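Local coordinates for peptide ABC transporter, peptide-binding protein (Thermus thermophilus, PDB 2D5W), which binds oligopeptides, here a pentapeptide, and probably hands them to an ABC transporter for uptake across the membrane, at residues 255-263 with 274-285; 452-460 with 492-503. One frame throughout, in Å; residues are numbered along the deposited sequence.

Contact 1: 255-263 with 274-285; sequences TNSLLVAVI and SLTFDQGRSPQL
The amide of Gln279 packs against the first turn of helix 255-263, with one water over a face and another at its edge. Leu259 CB stands over one face, 4.0 Å from NE2. Water 1, 3.4 Å from CD, lies over the opposite face and links Thr255 OG1 with Thr276 OG1. In the amide plane, OE1 takes the backbone N-H of Thr276 on a lone pair (2.9 Å, 166° at the hydrogen), and NE2 donates to water 2, which Asn256 ND2 also reaches. These two edge bonds fix the rotation of the amide. Gln279 NE2 also comes within 3.0 Å of Thr255 O, which already takes the N-H of Leu259. Thr255 OG1 is further held by the backbone N of Val416.

Beyond the amide the contact is mainly apolar. With CG anti to its backbone N (chi1 175°), Leu259 forks towards 274-285: CD1 meets Leu285 CB at 4.0 Å, and CD2 nears Ser282 OG, which itself donates to Gln279 O. Leu275 crosses Leu259 at about a right angle, CD2 lying 3.6 Å from Leu259 N. Ile263 CD1 ends 3.3 Å from Gln284 O.

Helix 255-264 connects strands 246-251 and 269-270, parallel strands with 7-12 between them, as a beta-alpha-beta crossover. Val262, Leu275 and Leu285 together pack on Val555 of strand 544-557, while Thr276 touches Val417 of helix 416-431.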
loop_
_atom_site.group_PDB
_atom_site.type_symbol
_atom_site.label_atom_id
_atom_site.label_comp_id
_atom_site.label_asym_id
_atom_site.label_seq_id
_atom_site.Cartn_x
_atom_site.Cartn_y
_atom_site.Cartn_z
ATOM N N THR A 255 -14.510 -10.778 -7.637
ATOM C CA THR A 255 -13.737 -10.531 -8.846
ATOM C C THR A 255 -14.298 -11.180 -10.105
ATOM O O THR A 255 -14.084 -10.665 -11.202
ATOM C CB THR A 255 -12.253 -10.921 -8.669
ATOM O OG1 THR A 255 -12.158 -12.287 -8.253
ATOM C CG2 THR A 255 -11.587 -10.022 -7.632
ATOM N N ASN A 256 -15.013 -12.296 -9.975
ATOM C CA ASN A 256 -15.608 -12.911 -11.157
ATOM C C ASN A 256 -16.763 -12.027 -11.626
ATOM O O ASN A 256 -16.954 -11.830 -12.828
ATOM C CB ASN A 256 -16.111 -14.330 -10.862
ATOM C CG ASN A 256 -16.852 -14.936 -12.040
ATOM O OD1 ASN A 256 -18.080 -14.950 -12.078
ATOM N ND2 ASN A 256 -16.101 -15.418 -13.021
ATOM N N SER A 257 -17.535 -11.492 -10.687
ATOM C CA SER A 257 -18.631 -10.608 -11.053
ATOM C C SER A 257 -18.059 -9.342 -11.697
ATOM O O SER A 257 -18.649 -8.790 -12.625
ATOM C CB SER A 257 -19.467 -10.257 -9.822
ATOM O OG SER A 257 -20.086 -11.423 -9.303
ATOM N N LEU A 258 -16.907 -8.879 -11.215
ATOM C CA LEU A 258 -16.290 -7.695 -11.802
ATOM C C LEU A 258 -15.845 -8.037 -13.223
ATOM O O LEU A 258 -16.017 -7.240 -14.141
ATOM C CB LEU A 258 -15.096 -7.225 -10.967
ATOM C CG LEU A 258 -14.318 -6.027 -11.531
ATOM C CD1 LEU A 258 -15.233 -4.828 -11.734
ATOM C CD2 LEU A 258 -13.191 -5.679 -10.577
ATOM N N LEU A 259 -15.278 -9.229 -13.402
ATOM C CA LEU A 259 -14.842 -9.670 -14.723
ATOM C C LEU A 259 -16.020 -9.642 -15.702
ATOM O O LEU A 259 -15.895 -9.160 -16.833
ATOM C CB LEU A 259 -14.267 -11.089 -14.646
ATOM C CG LEU A 259 -13.873 -11.735 -15.981
ATOM C CD1 LEU A 259 -12.804 -10.899 -16.666
ATOM C CD2 LEU A 259 -13.370 -13.147 -15.739
ATOM N N VAL A 260 -17.167 -10.154 -15.266
ATOM C CA VAL A 260 -18.352 -10.169 -16.116
ATOM C C VAL A 260 -18.746 -8.740 -16.495
ATOM O O VAL A 260 -19.055 -8.461 -17.654
ATOM C CB VAL A 260 -19.537 -10.873 -15.403
ATOM C CG1 VAL A 260 -20.819 -10.702 -16.208
ATOM C CG2 VAL A 260 -19.227 -12.358 -15.228
ATOM N N ALA A 261 -18.724 -7.830 -15.525
ATOM C CA ALA A 261 -19.078 -6.440 -15.801
ATOM C C ALA A 261 -18.093 -5.816 -16.796
ATOM O O ALA A 261 -18.488 -5.091 -17.712
ATOM C CB ALA A 261 -19.103 -5.638 -14.500
ATOM N N VAL A 262 -16.808 -6.105 -16.626
ATOM C CA VAL A 262 -15.794 -5.563 -17.525
ATOM C C VAL A 262 -15.996 -6.089 -18.949
ATOM O O VAL A 262 -15.901 -5.332 -19.918
ATOM C CB VAL A 262 -14.371 -5.905 -17.020
ATOM C CG1 VAL A 262 -13.331 -5.549 -18.078
ATOM C CG2 VAL A 262 -14.084 -5.134 -15.734
ATOM N N ILE A 263 -16.289 -7.378 -19.078
ATOM C CA ILE A 263 -16.521 -7.958 -20.398
ATOM C C ILE A 263 -17.743 -7.305 -21.049
ATOM O O ILE A 263 -17.764 -7.078 -22.262
ATOM C CB ILE A 263 -16.762 -9.482 -20.303
ATOM C CG1 ILE A 263 -15.490 -10.181 -19.812
ATOM C CG2 ILE A 263 -17.190 -10.035 -21.661
ATOM C CD1 ILE A 263 -15.682 -11.643 -19.480
ATOM N N SER A 274 -8.421 -4.566 -9.130
ATOM C CA SER A 274 -9.591 -5.049 -9.842
ATOM C C SER A 274 -9.527 -6.544 -10.122
ATOM O O SER A 274 -9.817 -7.351 -9.242
ATOM C CB SER A 274 -9.759 -4.257 -11.149
ATOM O OG SER A 274 -8.583 -4.293 -11.941
ATOM N N LEU A 275 -9.143 -6.902 -11.343
ATOM C CA LEU A 275 -9.049 -8.293 -11.768
ATOM C C LEU A 275 -7.693 -8.891 -11.443
ATOM O O LEU A 275 -6.692 -8.180 -11.361
ATOM C CB LEU A 275 -9.279 -8.391 -13.277
ATOM C CG LEU A 275 -10.553 -7.750 -13.825
ATOM C CD1 LEU A 275 -10.561 -7.851 -15.349
ATOM C CD2 LEU A 275 -11.773 -8.436 -13.229
ATOM N N THR A 276 -7.657 -10.205 -11.268
ATOM C CA THR A 276 -6.397 -10.866 -10.984
ATOM C C THR A 276 -5.771 -11.337 -12.300
ATOM O O THR A 276 -6.433 -11.369 -13.339
ATOM C CB THR A 276 -6.588 -12.025 -9.979
ATOM O OG1 THR A 276 -7.601 -12.921 -10.444
ATOM C CG2 THR A 276 -7.015 -11.467 -8.625
ATOM N N PHE A 277 -4.490 -11.677 -12.252
ATOM C CA PHE A 277 -3.731 -12.085 -13.434
ATOM C C PHE A 277 -4.420 -13.124 -14.317
ATOM O O PHE A 277 -4.504 -12.961 -15.539
ATOM C CB PHE A 277 -2.365 -12.607 -12.985
ATOM C CG PHE A 277 -1.365 -12.755 -14.096
ATOM C CD1 PHE A 277 -0.548 -11.689 -14.463
ATOM C CD2 PHE A 277 -1.220 -13.966 -14.760
ATOM C CE1 PHE A 277 0.401 -11.832 -15.475
ATOM C CE2 PHE A 277 -0.274 -14.119 -15.772
ATOM C CZ PHE A 277 0.538 -13.049 -16.129
ATOM N N ASP A 278 -4.901 -14.194 -13.695
ATOM C CA ASP A 278 -5.582 -15.267 -14.408
ATOM C C ASP A 278 -6.820 -14.766 -15.145
ATOM O O ASP A 278 -7.124 -15.216 -16.250
ATOM C CB ASP A 278 -5.975 -16.377 -13.427
ATOM C CG ASP A 278 -6.785 -15.859 -12.247
ATOM O OD1 ASP A 278 -7.907 -16.364 -12.027
ATOM O OD2 ASP A 278 -6.299 -14.953 -11.537
ATOM N N GLN A 279 -7.539 -13.827 -14.543
ATOM C CA GLN A 279 -8.740 -13.304 -15.181
ATOM C C GLN A 279 -8.397 -12.476 -16.412
ATOM O O GLN A 279 -9.116 -12.508 -17.413
ATOM C CB GLN A 279 -9.537 -12.461 -14.189
ATOM C CG GLN A 279 -10.003 -13.237 -12.974
ATOM C CD GLN A 279 -10.801 -12.379 -12.023
ATOM O OE1 GLN A 279 -10.317 -11.355 -11.535
ATOM N NE2 GLN A 279 -12.034 -12.784 -11.758
ATOM N N GLY A 280 -7.288 -11.749 -16.339
ATOM C CA GLY A 280 -6.868 -10.919 -17.453
ATOM C C GLY A 280 -6.548 -11.713 -18.702
ATOM O O GLY A 280 -6.596 -11.178 -19.810
ATOM N N ARG A 281 -6.211 -12.989 -18.540
ATOM C CA ARG A 281 -5.895 -13.824 -19.691
ATOM C C ARG A 281 -6.927 -14.927 -19.915
ATOM O O ARG A 281 -6.691 -15.858 -20.685
ATOM C CB ARG A 281 -4.486 -14.419 -19.545
ATOM C CG ARG A 281 -4.250 -15.258 -18.301
ATOM C CD ARG A 281 -2.761 -15.273 -17.931
ATOM N NE ARG A 281 -1.913 -15.886 -18.952
ATOM C CZ ARG A 281 -1.705 -17.194 -19.072
ATOM N NH1 ARG A 281 -0.919 -17.660 -20.036
ATOM N NH2 ARG A 281 -2.268 -18.040 -18.218
ATOM N N SER A 282 -8.077 -14.814 -19.254
ATOM C CA SER A 282 -9.136 -15.808 -19.408
ATOM C C SER A 282 -9.775 -15.649 -20.786
ATOM O O SER A 282 -9.905 -14.537 -21.297
ATOM C CB SER A 282 -10.198 -15.642 -18.312
ATOM O OG SER A 282 -10.940 -14.443 -18.465
ATOM N N PRO A 283 -10.191 -16.762 -21.405
ATOM C CA PRO A 283 -10.811 -16.690 -22.731
ATOM C C PRO A 283 -12.087 -15.858 -22.819
ATOM O O PRO A 283 -12.326 -15.200 -23.833
ATOM C CB PRO A 283 -11.041 -18.161 -23.086
ATOM C CG PRO A 283 -11.214 -18.810 -21.749
ATOM C CD PRO A 283 -10.140 -18.152 -20.922
ATOM N N GLN A 284 -12.907 -15.877 -21.771
ATOM C CA GLN A 284 -14.146 -15.108 -21.797
ATOM C C GLN A 284 -13.888 -13.611 -21.933
ATOM O O GLN A 284 -14.752 -12.869 -22.405
ATOM C CB GLN A 284 -15.004 -15.387 -20.554
ATOM C CG GLN A 284 -14.313 -15.183 -19.223
ATOM C CD GLN A 284 -13.718 -16.464 -18.673
ATOM O OE1 GLN A 284 -12.984 -17.170 -19.365
ATOM N NE2 GLN A 284 -14.029 -16.767 -17.417
ATOM N N LEU A 285 -12.703 -13.167 -21.519
ATOM C CA LEU A 285 -12.341 -11.756 -21.631
ATOM C C LEU A 285 -11.572 -11.516 -22.926
ATOM O O LEU A 285 -11.917 -10.634 -23.711
ATOM C CB LEU A 285 -11.471 -11.318 -20.446
ATOM C CG LEU A 285 -10.916 -9.890 -20.532
ATOM C CD1 LEU A 285 -12.044 -8.877 -20.400
ATOM C CD2 LEU A 285 -9.888 -9.680 -19.434
HETATM O O HOH W 1 -9.858 -13.650 -8.956
HETATM O O HOH W 2 -13.152 -15.305 -12.873
#

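Contact 2: 452-460 with 492-503; sequences IQRASECKW and PTKENNYQGQNI
Ile503, Tyr498 and Gln453 lose the most surface here. Ile503 has CG1 between its backbone N and carbonyl carbon (chi1 60°), which carries CD1 to the rim of the Trp460 ring, near its plane and 3.3 Å from CZ2. Its CG2 branch turns to Ile452 O. Trp460 is set by its own bond, NE1 to Ile452 O, and by Ala455 CB over one face.

Tyr498 receives the Arg454 guanidinium flat on one face, with centres 3.9 Å apart and planes at 22°, an off-centre cation-pi stack; Thr493 O and Lys494 CA lie over the opposite face. Arg454 NH2 donates to Gln453 O (3.0 Å, 160° at the hydrogen), and water 6 ties NH2 to Tyr498 O, so the guanidinium is held at its edge as well as on its face.

Gln453 lays CB against Pro492 CG at 4.3 Å, while its OE1 accepts a hydrogen bond from water 5, which in turn accepts one from Gln501 NE2. Gln501 NE2 also bonds the backbone of the bound peptide. Two loops packed side by side and bridged by water, 492-503 turned by the Asx motif of Asn496, thus join the Cys314-Cys458 disulfide region to the peptide site of this solute-binding fold.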
loop_
_atom_site.group_PDB
_atom_site.type_symbol
_atom_site.label_atom_id
_atom_site.label_comp_id
_atom_site.label_asym_id
_atom_site.label_seq_id
_atom_site.Cartn_x
_atom_site.Cartn_y
_atom_site.Cartn_z
ATOM N N ILE A 452 -6.004 -5.094 10.656
ATOM C CA ILE A 452 -4.637 -5.370 10.229
ATOM C C ILE A 452 -3.540 -4.940 11.202
ATOM O O ILE A 452 -2.555 -5.661 11.377
ATOM C CB ILE A 452 -4.369 -4.769 8.811
ATOM C CG1 ILE A 452 -2.976 -5.171 8.318
ATOM C CG2 ILE A 452 -4.516 -3.261 8.833
ATOM C CD1 ILE A 452 -2.771 -4.937 6.828
ATOM N N GLN A 453 -3.715 -3.792 11.850
ATOM C CA GLN A 453 -2.714 -3.283 12.783
ATOM C C GLN A 453 -2.986 -3.622 14.248
ATOM O O GLN A 453 -2.511 -2.932 15.149
ATOM C CB GLN A 453 -2.563 -1.765 12.578
ATOM C CG GLN A 453 -1.820 -1.448 11.271
ATOM C CD GLN A 453 -2.147 -0.097 10.645
ATOM O OE1 GLN A 453 -1.653 0.217 9.560
ATOM N NE2 GLN A 453 -2.969 0.700 11.311
ATOM N N ARG A 454 -3.725 -4.705 14.488
ATOM C CA ARG A 454 -4.045 -5.116 15.852
ATOM C C ARG A 454 -3.771 -6.592 16.161
ATOM O O ARG A 454 -4.441 -7.192 17.006
ATOM C CB ARG A 454 -5.504 -4.771 16.172
ATOM C CG ARG A 454 -5.808 -3.270 16.134
ATOM C CD ARG A 454 -5.115 -2.504 17.260
ATOM N NE ARG A 454 -5.508 -1.093 17.283
ATOM C CZ ARG A 454 -5.030 -0.157 16.467
ATOM N NH1 ARG A 454 -5.462 1.092 16.567
ATOM N NH2 ARG A 454 -4.105 -0.456 15.566
ATOM N N ALA A 455 -2.786 -7.178 15.487
ATOM C CA ALA A 455 -2.435 -8.569 15.755
ATOM C C ALA A 455 -1.916 -8.692 17.192
ATOM O O ALA A 455 -2.060 -9.741 17.824
ATOM C CB ALA A 455 -1.371 -9.047 14.769
ATOM N N SER A 456 -1.316 -7.620 17.709
ATOM C CA SER A 456 -0.787 -7.635 19.072
ATOM C C SER A 456 -1.917 -7.750 20.089
ATOM O O SER A 456 -1.684 -8.082 21.254
ATOM C CB SER A 456 0.039 -6.374 19.346
ATOM O OG SER A 456 -0.772 -5.214 19.349
ATOM N N GLU A 457 -3.138 -7.464 19.644
ATOM C CA GLU A 457 -4.328 -7.560 20.487
ATOM C C GLU A 457 -5.080 -8.834 20.106
ATOM O O GLU A 457 -6.222 -9.046 20.514
ATOM C CB GLU A 457 -5.232 -6.340 20.285
ATOM C CG GLU A 457 -4.641 -5.031 20.789
ATOM C CD GLU A 457 -4.488 -5.000 22.297
ATOM O OE1 GLU A 457 -5.495 -5.229 23.001
ATOM O OE2 GLU A 457 -3.366 -4.740 22.780
ATOM N N CYS A 458 -4.419 -9.665 19.304
ATOM C CA CYS A 458 -4.941 -10.944 18.836
ATOM C C CYS A 458 -6.210 -10.853 17.975
ATOM O O CYS A 458 -7.046 -11.757 17.992
ATOM C CB CYS A 458 -5.164 -11.888 20.034
ATOM S SG CYS A 458 -3.909 -11.737 21.357
ATOM N N LYS A 459 -6.340 -9.772 17.206
ATOM C CA LYS A 459 -7.499 -9.591 16.328
ATOM C C LYS A 459 -7.506 -10.669 15.245
ATOM O O LYS A 459 -8.565 -11.172 14.875
ATOM C CB LYS A 459 -7.495 -8.192 15.712
ATOM C CG LYS A 459 -8.018 -7.110 16.648
ATOM C CD LYS A 459 -9.501 -7.305 16.959
ATOM C CE LYS A 459 -10.358 -7.211 15.703
ATOM N NZ LYS A 459 -11.816 -7.340 15.994
ATOM N N TRP A 460 -6.331 -10.977 14.700
ATOM C CA TRP A 460 -6.191 -12.075 13.748
ATOM C C TRP A 460 -5.082 -12.883 14.418
ATOM O O TRP A 460 -4.119 -12.314 14.936
ATOM C CB TRP A 460 -5.850 -11.621 12.317
ATOM C CG TRP A 460 -4.736 -10.653 12.131
ATOM C CD1 TRP A 460 -4.800 -9.291 12.225
ATOM C CD2 TRP A 460 -3.401 -10.965 11.729
ATOM N NE1 TRP A 460 -3.587 -8.738 11.900
ATOM C CE2 TRP A 460 -2.708 -9.744 11.591
ATOM C CE3 TRP A 460 -2.719 -12.163 11.469
ATOM C CZ2 TRP A 460 -1.365 -9.686 11.204
ATOM C CZ3 TRP A 460 -1.386 -12.104 11.086
ATOM C CH2 TRP A 460 -0.723 -10.875 10.958
ATOM N N PRO A 492 3.302 -2.229 15.441
ATOM C CA PRO A 492 2.177 -1.559 16.098
ATOM C C PRO A 492 1.595 -2.277 17.306
ATOM O O PRO A 492 1.081 -3.386 17.193
ATOM C CB PRO A 492 1.161 -1.396 14.967
ATOM C CG PRO A 492 1.418 -2.602 14.114
ATOM C CD PRO A 492 2.927 -2.709 14.097
ATOM N N THR A 493 1.695 -1.631 18.463
ATOM C CA THR A 493 1.159 -2.165 19.709
ATOM C C THR A 493 0.722 -0.979 20.553
ATOM O O THR A 493 1.024 0.172 20.236
ATOM C CB THR A 493 2.215 -2.942 20.531
ATOM O OG1 THR A 493 3.171 -2.020 21.066
ATOM C CG2 THR A 493 2.927 -3.972 19.668
ATOM N N LYS A 494 0.015 -1.261 21.637
ATOM C CA LYS A 494 -0.432 -0.207 22.529
ATOM C C LYS A 494 0.785 0.562 23.045
ATOM O O LYS A 494 0.730 1.779 23.225
ATOM C CB LYS A 494 -1.205 -0.821 23.698
ATOM C CG LYS A 494 -1.679 0.172 24.743
ATOM C CD LYS A 494 -2.458 -0.531 25.847
ATOM C CE LYS A 494 -1.618 -1.598 26.533
ATOM N NZ LYS A 494 -2.386 -2.322 27.585
ATOM N N GLU A 495 1.887 -0.154 23.256
ATOM C CA GLU A 495 3.110 0.449 23.779
ATOM C C GLU A 495 3.770 1.498 22.890
ATOM O O GLU A 495 4.469 2.377 23.397
ATOM C CB GLU A 495 4.135 -0.639 24.122
ATOM C CG GLU A 495 3.771 -1.515 25.319
ATOM C CD GLU A 495 2.534 -2.357 25.083
ATOM O OE1 GLU A 495 2.465 -3.031 24.034
ATOM O OE2 GLU A 495 1.633 -2.353 25.951
ATOM N N ASN A 496 3.583 1.418 21.574
ATOM C CA ASN A 496 4.176 2.428 20.701
ATOM C C ASN A 496 3.085 3.239 19.997
ATOM O O ASN A 496 3.311 3.836 18.942
ATOM C CB ASN A 496 5.132 1.784 19.683
ATOM C CG ASN A 496 4.422 1.235 18.468
ATOM O OD1 ASN A 496 3.260 0.839 18.538
ATOM N ND2 ASN A 496 5.130 1.189 17.346
ATOM N N ASN A 497 1.903 3.263 20.605
ATOM C CA ASN A 497 0.767 4.006 20.076
ATOM C C ASN A 497 0.308 3.531 18.704
ATOM O O ASN A 497 -0.141 4.318 17.872
ATOM C CB ASN A 497 1.096 5.501 20.062
ATOM C CG ASN A 497 1.513 6.005 21.431
ATOM O OD1 ASN A 497 2.686 6.290 21.669
ATOM N ND2 ASN A 497 0.554 6.093 22.343
ATOM N N TYR A 498 0.428 2.226 18.488
ATOM C CA TYR A 498 -0.005 1.576 17.255
ATOM C C TYR A 498 0.632 2.120 15.984
ATOM O O TYR A 498 -0.039 2.283 14.960
ATOM C CB TYR A 498 -1.532 1.647 17.150
ATOM C CG TYR A 498 -2.238 1.151 18.391
ATOM C CD1 TYR A 498 -2.673 2.042 19.371
ATOM C CD2 TYR A 498 -2.457 -0.210 18.592
ATOM C CE1 TYR A 498 -3.312 1.588 20.524
ATOM C CE2 TYR A 498 -3.095 -0.675 19.744
ATOM C CZ TYR A 498 -3.519 0.230 20.700
ATOM O OH TYR A 498 -4.150 -0.228 21.836
ATOM N N GLN A 499 1.936 2.372 16.045
ATOM C CA GLN A 499 2.670 2.893 14.897
ATOM C C GLN A 499 3.424 1.794 14.151
ATOM O O GLN A 499 3.827 0.788 14.743
ATOM C CB GLN A 499 3.670 3.958 15.359
ATOM C CG GLN A 499 3.035 5.121 16.106
ATOM C CD GLN A 499 4.051 6.090 16.694
ATOM O OE1 GLN A 499 5.197 5.725 16.972
ATOM N NE2 GLN A 499 3.625 7.328 16.912
ATOM N N GLY A 500 3.609 1.983 12.849
ATOM C CA GLY A 500 4.354 1.009 12.070
ATOM C C GLY A 500 3.551 -0.010 11.287
ATOM O O GLY A 500 2.338 -0.139 11.460
ATOM N N GLN A 501 4.257 -0.752 10.436
ATOM C CA GLN A 501 3.642 -1.761 9.584
ATOM C C GLN A 501 4.189 -3.180 9.728
ATOM O O GLN A 501 3.898 -4.034 8.893
ATOM C CB GLN A 501 3.736 -1.327 8.117
ATOM C CG GLN A 501 2.956 -0.064 7.790
ATOM C CD GLN A 501 3.081 0.321 6.331
ATOM O OE1 GLN A 501 4.140 0.754 5.882
ATOM N NE2 GLN A 501 2.002 0.147 5.581
ATOM N N ASN A 502 4.998 -3.429 10.755
ATOM C CA ASN A 502 5.513 -4.781 11.007
ATOM C C ASN A 502 4.354 -5.414 11.782
ATOM O O ASN A 502 4.423 -5.617 12.997
ATOM C CB ASN A 502 6.776 -4.717 11.871
ATOM C CG ASN A 502 7.411 -6.084 12.095
ATOM O OD1 ASN A 502 6.764 -7.126 11.956
ATOM N ND2 ASN A 502 8.686 -6.080 12.466
ATOM N N ILE A 503 3.288 -5.714 11.046
ATOM C CA ILE A 503 2.055 -6.232 11.618
ATOM C C ILE A 503 2.107 -7.608 12.262
ATOM O O ILE A 503 1.253 -7.928 13.088
ATOM C CB ILE A 503 0.916 -6.187 10.559
ATOM C CG1 ILE A 503 1.282 -7.039 9.338
ATOM C CG2 ILE A 503 0.679 -4.736 10.120
ATOM C CD1 ILE A 503 1.264 -8.524 9.570
HETATM O O HOH W 3 -0.870 -6.104 13.546
HETATM O O HOH W 4 -0.479 -5.358 16.226
HETATM O O HOH W 5 -0.367 -1.137 7.226
HETATM O O HOH W 6 -2.672 1.620 13.948
HETATM O O HOH W 7 -1.074 -3.973 21.829
#

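Along the chain the two contacts come in series, neither nested nor crossed. Contact 1 closes a short excursion of ten residues, 264-273, that includes strand 269-270 at the border of the five-stranded sheet. The chain then enters strand 293-308 of the seven-stranded sheet. Contact 2 closes a wider loop of 31 residues, 461-491, containing strand 463-469, which pairs with 293-308. The centres of contact 1 and contact 2 lie 35 Å apart, and the nearest atoms of contact 1 and contact 2 are about 17 Å apart, so nothing touches directly. Strand 293-308 relates them: Leu285 of contact 1 packs on its Ile295, whereas Trp460 and Ile503 of contact 2 pack on its Asp307, twelve residues further on.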